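Local coordinates for protein aminotransferase (Bacillus subtilis, PDB 6L1L) that is a pyridoxal-phosphate-dependent aminotransferase encoded in the operon that makes the dipeptide antibiotic bacilysin, at residues M171-P176 against I201-D206. Sequence-based numbering, arbitrary orientation.
Sequences MFLNYP and IHLIHD. With PLP (pyridoxal-5'-phosphate), chain D.
Segments 171-176 and 201-206 run parallel as neighbours in the sheet, their strand axes 4.7 Å apart and 23° askew, joined by four backbone hydrogen bonds from Met-171 N to His-202 O through to Asp-206 N to Leu-173 O. Met-171, Leu-173, Leu-203 and His-205 share one face, on which Leu-173 and Leu-203 pack on helix 186-199. Here Met-171 stretches out and then bends at its last torsion (chi3 60°), which brings CE alongside both methyls of Leu-203, 3.7 Å from its CD2; Leu-173 CD1 reaches Leu-203 CD1 across the register at 3.9 Å. At the end of this face the His-205 ring lies beside the backbone of Tyr-175, its NE2 taking a weak hydrogen bond from Tyr-175 N (3.4 Å), while ND1 is held by Glu-233. Phe-172 and Ile-204 lie side by side on the other face, against helix 103-112, with Phe-172 also stacked on Tyr-131. With chi1 at 169° the Asn-174 side chain extends beside its own carbonyl carbon, which puts ND2 3.0 Å from Asp-206 O in a hydrogen bond; that oxygen lies in the plane of the amide, while ND2 stands above the plane of the carbonyl. With its OD1 bonded to Asn-178 N, the amide is gripped at both ends, beside the cofactor's C2A methyl. Asp-206 OD2 sits 2.6 Å from PLP N1 and also bonds Tyr-131 OH, while OD1 takes Ala-208 N; the carboxylate would probably stabilise a protonated pyridine nitrogen. With helix 186-199 as the crossover, this is a beta-alpha-beta unit in the large domain of a fold-type I PLP enzyme, with aspartate and asparagine beside the cofactor near the C-terminal ends of the strands.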
ATOM      1  N   MET B 171       9.323  -2.197 -20.228  1.00 30.59           N
ATOM      2  CA  MET B 171       9.315  -3.626 -20.451  1.00 28.26           C
ATOM      3  C   MET B 171       9.483  -4.405 -19.127  1.00 28.33           C
ATOM      4  O   MET B 171      10.396  -4.147 -18.355  1.00 25.03           O
ATOM      5  CB  MET B 171      10.415  -4.007 -21.409  1.00 31.08           C
ATOM      6  CG  MET B 171      10.701  -5.489 -21.459  1.00 33.06           C
ATOM      7  SD  MET B 171      11.999  -5.973 -22.594  1.00 35.89           S
ATOM      8  CE  MET B 171      13.451  -5.094 -22.007  1.00 39.40           C
ATOM      9  N   PHE B 172       8.589  -5.375 -18.905  1.00 28.53           N
ATOM     10  CA  PHE B 172       8.738  -6.356 -17.809  1.00 24.00           C
ATOM     11  C   PHE B 172       9.424  -7.644 -18.290  1.00 21.47           C
ATOM     12  O   PHE B 172       9.095  -8.185 -19.332  1.00 22.10           O
ATOM     13  CB  PHE B 172       7.363  -6.717 -17.210  1.00 24.07           C
ATOM     14  CG  PHE B 172       6.625  -5.560 -16.588  1.00 26.64           C
ATOM     15  CD1 PHE B 172       7.008  -5.048 -15.366  1.00 28.42           C
ATOM     16  CD2 PHE B 172       5.525  -4.997 -17.216  1.00 31.36           C
ATOM     17  CE1 PHE B 172       6.305  -3.985 -14.771  1.00 32.91           C
ATOM     18  CE2 PHE B 172       4.819  -3.929 -16.641  1.00 33.73           C
ATOM     19  CZ  PHE B 172       5.215  -3.428 -15.409  1.00 30.96           C
ATOM     20  N   LEU B 173      10.352  -8.150 -17.499  1.00 19.88           N
ATOM     21  CA  LEU B 173      10.859  -9.505 -17.628  1.00 20.83           C
ATOM     22  C   LEU B 173      10.907 -10.144 -16.225  1.00 21.50           C
ATOM     23  O   LEU B 173      10.962  -9.457 -15.195  1.00 18.40           O
ATOM     24  CB  LEU B 173      12.263  -9.537 -18.245  1.00 21.83           C
ATOM     25  CG  LEU B 173      12.454  -8.871 -19.610  1.00 20.52           C
ATOM     26  CD1 LEU B 173      13.949  -8.782 -19.851  1.00 22.01           C
ATOM     27  CD2 LEU B 173      11.770  -9.654 -20.696  1.00 20.59           C
ATOM     28  N   ASN B 174      10.935 -11.455 -16.196  1.00 21.59           N
ATOM     29  CA  ASN B 174      10.709 -12.187 -14.940  1.00 19.79           C
ATOM     30  C   ASN B 174      11.332 -13.559 -14.978  1.00 17.97           C
ATOM     31  O   ASN B 174      10.761 -14.461 -15.506  1.00 19.75           O
ATOM     32  CB  ASN B 174       9.183 -12.226 -14.656  1.00 16.07           C
ATOM     33  CG  ASN B 174       8.800 -13.186 -13.526  1.00 15.83           C
ATOM     34  OD1 ASN B 174       7.885 -14.010 -13.667  1.00 17.64           O
ATOM     35  ND2 ASN B 174       9.525 -13.141 -12.455  1.00 16.52           N
ATOM     36  N   TYR B 175      12.532 -13.695 -14.427  1.00 21.75           N
ATOM     37  CA  TYR B 175      13.273 -14.974 -14.383  1.00 19.71           C
ATOM     38  C   TYR B 175      13.949 -15.069 -13.044  1.00 21.69           C
ATOM     39  O   TYR B 175      14.433 -14.055 -12.552  1.00 22.18           O
ATOM     40  CB  TYR B 175      14.234 -15.116 -15.577  1.00 22.14           C
ATOM     41  CG  TYR B 175      13.492 -14.970 -16.879  1.00 20.44           C
ATOM     42  CD1 TYR B 175      12.852 -16.059 -17.452  1.00 20.13           C
ATOM     43  CD2 TYR B 175      13.356 -13.732 -17.501  1.00 21.12           C
ATOM     44  CE1 TYR B 175      12.121 -15.943 -18.592  1.00 19.90           C
ATOM     45  CE2 TYR B 175      12.641 -13.617 -18.677  1.00 20.93           C
ATOM     46  CZ  TYR B 175      12.037 -14.728 -19.209  1.00 20.61           C
ATOM     47  OH  TYR B 175      11.295 -14.628 -20.331  1.00 23.94           O
ATOM     48  N   PRO B 176      13.875 -16.229 -12.361  1.00 18.15           N
ATOM     49  CA  PRO B 176      13.085 -17.430 -12.594  1.00 20.90           C
ATOM     50  C   PRO B 176      11.611 -17.118 -12.825  1.00 19.00           C
ATOM     51  O   PRO B 176      11.026 -16.290 -12.124  1.00 20.89           O
ATOM     52  CB  PRO B 176      13.306 -18.262 -11.316  1.00 19.59           C
ATOM     53  CG  PRO B 176      14.632 -17.791 -10.770  1.00 18.88           C
ATOM     54  CD  PRO B 176      14.720 -16.345 -11.162  1.00 19.61           C
ATOM     55  N   ILE B 201      13.946   2.216 -23.427  1.00 40.47           N
ATOM     56  CA  ILE B 201      12.859   1.527 -22.728  1.00 36.04           C
ATOM     57  C   ILE B 201      13.263   1.316 -21.284  1.00 33.86           C
ATOM     58  O   ILE B 201      14.317   0.773 -21.048  1.00 32.51           O
ATOM     59  CB  ILE B 201      12.557   0.177 -23.390  1.00 37.83           C
ATOM     60  CG1 ILE B 201      12.177   0.395 -24.864  1.00 38.27           C
ATOM     61  CG2 ILE B 201      11.403  -0.529 -22.658  1.00 38.30           C
ATOM     62  CD1 ILE B 201      12.000  -0.892 -25.654  1.00 37.63           C
ATOM     63  N   HIS B 202      12.417   1.741 -20.335  1.00 32.79           N
ATOM     64  CA  HIS B 202      12.630   1.418 -18.924  1.00 32.95           C
ATOM     65  C   HIS B 202      12.434  -0.105 -18.693  1.00 28.91           C
ATOM     66  O   HIS B 202      11.387  -0.695 -19.035  1.00 28.01           O
ATOM     67  CB  HIS B 202      11.651   2.186 -18.034  1.00 38.08           C
ATOM     68  CG  HIS B 202      11.851   3.667 -18.043  1.00 40.28           C
ATOM     69  ND1 HIS B 202      11.119   4.514 -18.847  1.00 41.15           N
ATOM     70  CD2 HIS B 202      12.679   4.451 -17.322  1.00 41.58           C
ATOM     71  CE1 HIS B 202      11.496   5.759 -18.629  1.00 44.18           C
ATOM     72  NE2 HIS B 202      12.443   5.747 -17.706  1.00 45.04           N
ATOM     73  N   LEU B 203      13.424  -0.743 -18.106  1.00 27.71           N
ATOM     74  CA  LEU B 203      13.384  -2.196 -17.974  1.00 29.65           C
ATOM     75  C   LEU B 203      13.211  -2.600 -16.515  1.00 26.20           C
ATOM     76  O   LEU B 203      14.032  -2.288 -15.655  1.00 24.38           O
ATOM     77  CB  LEU B 203      14.631  -2.790 -18.615  1.00 30.14           C
ATOM     78  CG  LEU B 203      15.087  -4.209 -18.394  1.00 32.67           C
ATOM     79  CD1 LEU B 203      13.950  -5.186 -18.334  1.00 34.03           C
ATOM     80  CD2 LEU B 203      16.085  -4.622 -19.490  1.00 31.26           C
ATOM     81  N   ILE B 204      12.121  -3.305 -16.236  1.00 25.61           N
ATOM     82  CA  ILE B 204      11.885  -3.788 -14.869  1.00 26.83           C
ATOM     83  C   ILE B 204      12.049  -5.280 -14.787  1.00 22.18           C
ATOM     84  O   ILE B 204      11.333  -6.032 -15.452  1.00 21.51           O
ATOM     85  CB  ILE B 204      10.502  -3.387 -14.338  1.00 25.95           C
ATOM     86  CG1 ILE B 204      10.304  -1.884 -14.457  1.00 26.04           C
ATOM     87  CG2 ILE B 204      10.360  -3.850 -12.880  1.00 27.90           C
ATOM     88  CD1 ILE B 204      11.302  -1.026 -13.711  1.00 26.75           C
ATOM     89  N   HIS B 205      12.999  -5.714 -13.980  1.00 21.53           N
ATOM     90  CA  HIS B 205      13.167  -7.120 -13.795  1.00 22.27           C
ATOM     91  C   HIS B 205      12.567  -7.584 -12.472  1.00 18.71           C
ATOM     92  O   HIS B 205      12.986  -7.179 -11.418  1.00 21.57           O
ATOM     93  CB  HIS B 205      14.620  -7.558 -13.900  1.00 20.87           C
ATOM     94  CG  HIS B 205      14.801  -9.030 -13.777  1.00 20.00           C
ATOM     95  ND1 HIS B 205      15.395  -9.615 -12.687  1.00 22.81           N
ATOM     96  CD2 HIS B 205      14.420 -10.040 -14.579  1.00 21.88           C
ATOM     97  CE1 HIS B 205      15.414 -10.920 -12.840  1.00 23.10           C
ATOM     98  NE2 HIS B 205      14.803 -11.204 -13.966  1.00 26.37           N
ATOM     99  N   ASP B 206      11.604  -8.457 -12.587  1.00 18.53           N
ATOM    100  CA  ASP B 206      10.927  -9.073 -11.432  1.00 17.57           C
ATOM    101  C   ASP B 206      11.687 -10.327 -10.992  1.00 16.71           C
ATOM    102  O   ASP B 206      11.767 -11.342 -11.726  1.00 18.99           O
ATOM    103  CB  ASP B 206       9.492  -9.345 -11.840  1.00 15.63           C
ATOM    104  CG  ASP B 206       8.606  -9.790 -10.710  1.00 18.18           C
ATOM    105  OD1 ASP B 206       9.090 -10.118  -9.610  1.00 20.86           O
ATOM    106  OD2 ASP B 206       7.404  -9.814 -10.973  1.00 21.94           O
TER
HETATM  107  N1  PLP D 401       5.992 -11.136  -9.272  1.00 18.43           N
HETATM  108  C2  PLP D 401       5.761 -12.406  -9.562  1.00 20.12           C
HETATM  109  C2A PLP D 401       6.245 -12.954 -10.842  1.00 20.73           C
HETATM  110  C3  PLP D 401       5.035 -13.252  -8.583  1.00 20.98           C
HETATM  111  O3  PLP D 401       4.777 -14.538  -8.868  1.00 20.43           O
HETATM  112  C4  PLP D 401       4.531 -12.685  -7.322  1.00 22.70           C
HETATM  113  C4A PLP D 401       3.944 -13.710  -6.322  1.00 23.66           C
HETATM  114  C5  PLP D 401       4.884 -11.239  -7.127  1.00 22.77           C
HETATM  115  C6  PLP D 401       5.610 -10.548  -8.138  1.00 22.06           C
HETATM  116  C5A PLP D 401       4.452 -10.474  -5.900  1.00 24.53           C
HETATM  117  O4P PLP D 401       4.775 -11.129  -4.699  1.00 22.63           O
HETATM  118  P   PLP D 401       4.634 -10.262  -3.330  1.00 20.41           P
HETATM  119  O1P PLP D 401       3.549  -9.255  -3.562  1.00 17.90           O
HETATM  120  O2P PLP D 401       4.147 -11.320  -2.298  1.00 21.68           O
HETATM  121  O3P PLP D 401       5.927  -9.631  -3.024  1.00 19.93           O